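Local coordinates for ABC transporter periplasmic peptide-binding protein (Pseudoalteromonas, PDB 4QFL), which binds dipeptides such as Ala-Phe in the periplasm, probably for delivery to an ABC transporter, at residues A[31-36]-A[527-532]; A[223-228]-A[241-246]. All coordinates share one frame; numbering follows the deposited sequence.

Contact 1 (A[31-36]-A[527-532])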
loop_
_atom_site.group_PDB
_atom_site.type_symbol
_atom_site.label_atom_id
_atom_site.label_comp_id
_atom_site.label_asym_id
_atom_site.label_seq_id
_atom_site.Cartn_x
_atom_site.Cartn_y
_atom_site.Cartn_z
ATOM N N LEU A 31 -12.702 -20.545 6.188
ATOM C CA LEU A 31 -12.653 -19.248 6.821
ATOM C C LEU A 31 -13.333 -18.284 5.877
ATOM O O LEU A 31 -13.157 -18.380 4.675
ATOM C CB LEU A 31 -11.204 -18.831 7.077
ATOM C CG LEU A 31 -10.976 -17.517 7.833
ATOM C CD1 LEU A 31 -9.595 -17.480 8.429
ATOM C CD2 LEU A 31 -11.181 -16.310 6.930
ATOM N N VAL A 32 -14.144 -17.388 6.431
ATOM C CA VAL A 32 -14.775 -16.313 5.670
ATOM C C VAL A 32 -14.285 -14.939 6.153
ATOM O O VAL A 32 -14.456 -14.568 7.313
ATOM C CB VAL A 32 -16.305 -16.375 5.750
ATOM C CG1 VAL A 32 -16.916 -15.236 4.953
ATOM C CG2 VAL A 32 -16.800 -17.718 5.235
ATOM N N TYR A 33 -13.657 -14.210 5.237
ATOM C CA TYR A 33 -13.021 -12.930 5.498
ATOM C C TYR A 33 -13.885 -11.838 4.874
ATOM O O TYR A 33 -14.171 -11.871 3.676
ATOM C CB TYR A 33 -11.631 -12.951 4.855
ATOM C CG TYR A 33 -10.763 -11.727 5.060
ATOM C CD1 TYR A 33 -10.981 -10.557 4.327
ATOM C CD2 TYR A 33 -9.696 -11.748 5.952
ATOM C CE1 TYR A 33 -10.172 -9.439 4.497
ATOM C CE2 TYR A 33 -8.884 -10.640 6.128
ATOM C CZ TYR A 33 -9.122 -9.491 5.396
ATOM O OH TYR A 33 -8.316 -8.383 5.566
ATOM N N CYS A 34 -14.316 -10.879 5.691
ATOM C CA CYS A 34 -15.104 -9.738 5.209
ATOM C C CYS A 34 -14.184 -8.647 4.714
ATOM O O CYS A 34 -13.545 -7.965 5.518
ATOM C CB CYS A 34 -15.985 -9.152 6.313
ATOM S SG CYS A 34 -17.736 -9.653 6.252
ATOM N N ALA A 35 -14.148 -8.481 3.394
ATOM C CA ALA A 35 -13.240 -7.551 2.719
ATOM C C ALA A 35 -13.905 -6.223 2.364
ATOM O O ALA A 35 -15.075 -6.179 1.988
ATOM C CB ALA A 35 -12.689 -8.199 1.473
ATOM N N GLU A 36 -13.146 -5.139 2.468
ATOM C CA GLU A 36 -13.704 -3.804 2.272
ATOM C C GLU A 36 -13.833 -3.367 0.801
ATOM O O GLU A 36 -14.438 -2.338 0.508
ATOM C CB GLU A 36 -12.914 -2.766 3.088
ATOM C CG GLU A 36 -11.561 -2.336 2.492
ATOM C CD GLU A 36 -10.410 -3.233 2.896
ATOM O OE1 GLU A 36 -10.646 -4.350 3.413
ATOM O OE2 GLU A 36 -9.250 -2.812 2.703
ATOM N N ILE A 527 -1.948 -7.970 4.924
ATOM C CA ILE A 527 -2.441 -9.028 5.791
ATOM C C ILE A 527 -2.063 -10.391 5.208
ATOM O O ILE A 527 -1.986 -10.540 3.993
ATOM C CB ILE A 527 -3.977 -8.920 5.921
ATOM C CG1 ILE A 527 -4.350 -7.971 7.063
ATOM C CG2 ILE A 527 -4.598 -10.278 6.115
ATOM C CD1 ILE A 527 -5.545 -7.057 6.762
ATOM N N SER A 528 -1.812 -11.378 6.070
ATOM C CA SER A 528 -1.567 -12.742 5.595
ATOM C C SER A 528 -2.407 -13.760 6.335
ATOM O O SER A 528 -2.486 -13.733 7.562
ATOM C CB SER A 528 -0.090 -13.121 5.703
ATOM O OG SER A 528 0.106 -14.492 5.393
ATOM N N LEU A 529 -3.038 -14.648 5.571
ATOM C CA LEU A 529 -3.800 -15.762 6.131
ATOM C C LEU A 529 -3.076 -17.077 5.883
ATOM O O LEU A 529 -3.661 -18.145 6.006
ATOM C CB LEU A 529 -5.200 -15.826 5.523
ATOM C CG LEU A 529 -6.103 -14.592 5.638
ATOM C CD1 LEU A 529 -7.458 -14.871 5.004
ATOM C CD2 LEU A 529 -6.273 -14.135 7.077
ATOM N N ALA A 530 -1.800 -16.985 5.530
ATOM C CA ALA A 530 -0.974 -18.153 5.249
ATOM C C ALA A 530 -0.959 -19.169 6.390
ATOM O O ALA A 530 -0.907 -20.376 6.147
ATOM C CB ALA A 530 0.451 -17.726 4.909
ATOM N N ASN A 531 -0.987 -18.683 7.628
ATOM C CA ASN A 531 -0.941 -19.567 8.795
ATOM C C ASN A 531 -2.246 -19.632 9.574
ATOM O O ASN A 531 -2.300 -20.183 10.674
ATOM C CB ASN A 531 0.189 -19.163 9.738
ATOM C CG ASN A 531 1.550 -19.447 9.162
ATOM O OD1 ASN A 531 2.002 -20.599 9.135
ATOM N ND2 ASN A 531 2.218 -18.402 8.693
ATOM N N ALA A 532 -3.297 -19.070 8.999
ATOM C CA ALA A 532 -4.605 -19.072 9.645
ATOM C C ALA A 532 -5.151 -20.485 9.828
ATOM O O ALA A 532 -4.880 -21.381 9.025
ATOM C CB ALA A 532 -5.587 -18.236 8.843
#
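Y33 overlaps I527 and L529 at once, its ring reaching out from the strand to the loop near the C-terminus. The CB of Y33 faces the loop, and CG stands anti to the backbone N (chi1 -177°), beside the carbonyl carbon. Y33 and I527 then meet tip to tip: the tyrosine OH lies 3.3 Å from I527 CD1, a polar atom against a methyl with no hydrogen bond between them. Nearer the root of the ring, L529 CD1 comes obliquely to Y33 CD2 at 4.0 Å. The same methyl is 4.4 Å from CD2 of L31, so one branch of L529 bridges two residues of the strand that face the loop. L31 uses its other branch on the far end of the loop, where CD1 meets the CB of A532 at 4.1 Å.

The loop brings L529 and A532 to the strand together because they are the first and last residues of a type I beta turn, closed by A532 N to L529 O at 3.2 Å. Just ahead of it, S528 OG accepts from A530 N at 3.1 Å in an ST turn. C34 forms a disulfide with C262, and E36 makes a salt bridge to R383 of the phenylalanine pocket. I527 itself has its side chain about 10 Å from the bound Ala-Phe ligand. The strand's backbone pairs with strands 241-246 and 264-266, while in the loop L529 O also meets Y213 and I527 N bonds to D54. With no polar bond joining strand and loop, their buried contact depends on the fit of hydrocarbon surfaces.

Contact 2 (A[223-228]-A[241-246])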
loop_
_atom_site.group_PDB
_atom_site.type_symbol
_atom_site.label_atom_id
_atom_site.label_comp_id
_atom_site.label_asym_id
_atom_site.label_seq_id
_atom_site.Cartn_x
_atom_site.Cartn_y
_atom_site.Cartn_z
ATOM N N LEU A 223 -17.809 -12.183 -4.288
ATOM C CA LEU A 223 -16.896 -13.028 -3.540
ATOM C C LEU A 223 -15.675 -13.538 -4.274
ATOM O O LEU A 223 -15.605 -13.533 -5.497
ATOM C CB LEU A 223 -17.628 -14.197 -2.876
ATOM C CG LEU A 223 -18.313 -15.280 -3.699
ATOM C CD1 LEU A 223 -17.356 -16.077 -4.582
ATOM C CD2 LEU A 223 -19.030 -16.208 -2.739
ATOM N N VAL A 224 -14.701 -13.961 -3.483
ATOM C CA VAL A 224 -13.564 -14.682 -4.002
ATOM C C VAL A 224 -13.375 -15.942 -3.166
ATOM O O VAL A 224 -13.491 -15.926 -1.941
ATOM C CB VAL A 224 -12.295 -13.796 -4.095
ATOM C CG1 VAL A 224 -12.368 -12.660 -3.113
ATOM C CG2 VAL A 224 -11.028 -14.619 -3.922
ATOM N N ARG A 225 -13.147 -17.049 -3.860
ATOM C CA ARG A 225 -12.975 -18.333 -3.229
ATOM C C ARG A 225 -11.609 -18.905 -3.610
ATOM O O ARG A 225 -11.253 -18.960 -4.792
ATOM C CB ARG A 225 -14.107 -19.262 -3.672
ATOM C CG ARG A 225 -14.146 -20.581 -2.963
ATOM C CD ARG A 225 -15.149 -21.505 -3.628
ATOM N NE ARG A 225 -16.462 -20.885 -3.792
ATOM C CZ ARG A 225 -17.347 -20.749 -2.811
ATOM N NH1 ARG A 225 -17.052 -21.161 -1.588
ATOM N NH2 ARG A 225 -18.523 -20.186 -3.046
ATOM N N PHE A 226 -10.841 -19.283 -2.589
ATOM C CA PHE A 226 -9.569 -19.976 -2.751
ATOM C C PHE A 226 -9.643 -21.315 -2.025
ATOM O O PHE A 226 -10.453 -21.498 -1.102
ATOM C CB PHE A 226 -8.420 -19.200 -2.099
ATOM C CG PHE A 226 -8.120 -17.861 -2.727
ATOM C CD1 PHE A 226 -8.428 -17.594 -4.052
ATOM C CD2 PHE A 226 -7.503 -16.870 -1.974
ATOM C CE1 PHE A 226 -8.137 -16.363 -4.613
ATOM C CE2 PHE A 226 -7.209 -15.628 -2.532
ATOM C CZ PHE A 226 -7.530 -15.379 -3.857
ATOM N N TYR A 227 -8.792 -22.254 -2.423
ATOM C CA TYR A 227 -8.664 -23.492 -1.670
ATOM C C TYR A 227 -7.213 -23.824 -1.358
ATOM O O TYR A 227 -6.285 -23.342 -2.012
ATOM C CB TYR A 227 -9.365 -24.656 -2.374
ATOM C CG TYR A 227 -8.747 -25.070 -3.684
ATOM C CD1 TYR A 227 -8.977 -24.343 -4.842
ATOM C CD2 TYR A 227 -7.949 -26.199 -3.765
ATOM C CE1 TYR A 227 -8.421 -24.723 -6.045
ATOM C CE2 TYR A 227 -7.393 -26.590 -4.960
ATOM C CZ TYR A 227 -7.632 -25.853 -6.098
ATOM O OH TYR A 227 -7.078 -26.246 -7.291
ATOM N N LYS A 228 -7.028 -24.651 -0.343
ATOM C CA LYS A 228 -5.703 -24.983 0.148
ATOM C C LYS A 228 -4.810 -25.595 -0.943
ATOM O O LYS A 228 -5.247 -26.429 -1.745
ATOM C CB LYS A 228 -5.827 -25.913 1.361
ATOM C CG LYS A 228 -4.969 -27.143 1.315
ATOM C CD LYS A 228 -4.969 -27.862 2.655
ATOM C CE LYS A 228 -3.826 -28.863 2.726
ATOM N NZ LYS A 228 -3.584 -29.366 4.103
ATOM N N GLN A 241 -10.643 -24.150 2.970
ATOM C CA GLN A 241 -11.307 -23.170 2.142
ATOM C C GLN A 241 -11.160 -21.784 2.738
ATOM O O GLN A 241 -11.189 -21.610 3.954
ATOM C CB GLN A 241 -12.790 -23.492 2.021
ATOM C CG GLN A 241 -13.131 -24.531 0.990
ATOM C CD GLN A 241 -14.621 -24.532 0.680
ATOM O OE1 GLN A 241 -15.373 -23.701 1.206
ATOM N NE2 GLN A 241 -15.058 -25.461 -0.172
ATOM N N LEU A 242 -11.005 -20.807 1.858
ATOM C CA LEU A 242 -10.935 -19.408 2.225
ATOM C C LEU A 242 -11.846 -18.654 1.280
ATOM O O LEU A 242 -11.617 -18.650 0.068
ATOM C CB LEU A 242 -9.516 -18.890 2.024
ATOM C CG LEU A 242 -8.747 -18.359 3.226
ATOM C CD1 LEU A 242 -7.428 -17.762 2.728
ATOM C CD2 LEU A 242 -9.581 -17.326 3.974
ATOM N N VAL A 243 -12.885 -18.023 1.817
ATOM C CA VAL A 243 -13.731 -17.166 1.012
ATOM C C VAL A 243 -13.604 -15.733 1.518
ATOM O O VAL A 243 -13.578 -15.494 2.723
ATOM C CB VAL A 243 -15.214 -17.602 1.067
ATOM C CG1 VAL A 243 -16.021 -16.872 0.000
ATOM C CG2 VAL A 243 -15.340 -19.108 0.886
ATOM N N TYR A 244 -13.489 -14.792 0.583
ATOM C CA TYR A 244 -13.599 -13.368 0.882
ATOM C C TYR A 244 -14.987 -12.865 0.483
ATOM O O TYR A 244 -15.427 -13.037 -0.657
ATOM C CB TYR A 244 -12.531 -12.564 0.143
ATOM C CG TYR A 244 -11.129 -12.845 0.593
ATOM C CD1 TYR A 244 -10.434 -13.943 0.108
ATOM C CD2 TYR A 244 -10.501 -12.025 1.509
ATOM C CE1 TYR A 244 -9.151 -14.212 0.520
ATOM C CE2 TYR A 244 -9.213 -12.290 1.937
ATOM C CZ TYR A 244 -8.543 -13.382 1.430
ATOM O OH TYR A 244 -7.263 -13.650 1.835
ATOM N N ASP A 245 -15.667 -12.247 1.441
ATOM C CA ASP A 245 -16.990 -11.695 1.226
ATOM C C ASP A 245 -16.812 -10.207 0.989
ATOM O O ASP A 245 -16.493 -9.466 1.908
ATOM C CB ASP A 245 -17.847 -11.945 2.469
ATOM C CG ASP A 245 -19.249 -11.390 2.346
ATOM O OD1 ASP A 245 -19.469 -10.521 1.488
ATOM O OD2 ASP A 245 -20.132 -11.816 3.121
ATOM N N ILE A 246 -16.982 -9.777 -0.251
ATOM C CA ILE A 246 -16.775 -8.373 -0.585
ATOM C C ILE A 246 -17.914 -7.504 -0.074
ATOM O O ILE A 246 -19.018 -7.523 -0.613
ATOM C CB ILE A 246 -16.641 -8.185 -2.081
ATOM C CG1 ILE A 246 -15.558 -9.117 -2.620
ATOM C CG2 ILE A 246 -16.319 -6.742 -2.397
ATOM C CD1 ILE A 246 -14.230 -8.911 -1.993
#
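V224 O is held by two groups of the facing strand: Y244 N donates to it at 2.8 Å, in the carbonyl plane, and V243 adds a weaker CA-H...O contact, with V243 CA 3.2 Å from V224 O. The return bond, V224 N to Y244 O, uses a lone pair in the carbonyl plane. At the next hydrogen-bonded pair, F226 N points almost straight at L242 O (2.8 Å, 176° at the hydrogen), whereas L242 N reaches F226 O from above the carbonyl plane.

This is a beta hairpin with a long connecting loop, part of the sheet of a family 5 solute-binding protein, in which 223-228 also pairs with 213-219 and 241-246 runs parallel to strand 30-35. One face carries V224, F226, L242 and Y244 and is covered by helix 50-60. There the F226 and Y244 rings meet obliquely, planes 70° apart, with F226 CE2 3.9 Å from Y244 CE1. V224 lies alongside Y244, its CG1 3.9 Å from Y244 CG and its CG2 by CD1; CG2 also sits over the F226 ring, toward the rim. An alanine in place of Y244 would probably open a gap beside both V224 methyls and leave the F226 ring without its neighbour at CE2.

The other face is more open. L223 CD2 touches V243 CG1 at 4.1 Å. R225 runs beside V243, with NH1 3.6 Å from V243 CG2. Its chain bends at chi3 (-52°), which sets NE, and NE makes a salt bridge to E217 on strand 213-219. Q241 OE1 approaches the guanidinium edge without bonding.

Overall arrangement
Contact 1 is wholly buried, whereas contact 2 is only partly so, with one protected face and one more exposed face that mixes R225 and Q241 with apolar L223 and V243. Their centres lie 9 Å apart, and strands 30-35 and 241-246, neighbours in the sheet, tie them together: Y33 probably hydrogen-bonds through its backbone N to V243 O and its backbone O to D245 N. The Y33 and Y244 rings also meet, and the L529 side chain touches Y244 as well as Y33, so one hydrophobic core is common to both. Backbone bonding dominates contact 2 between adjacent strands; between strand and loop in contact 1 it is absent, and apolar side chains take over.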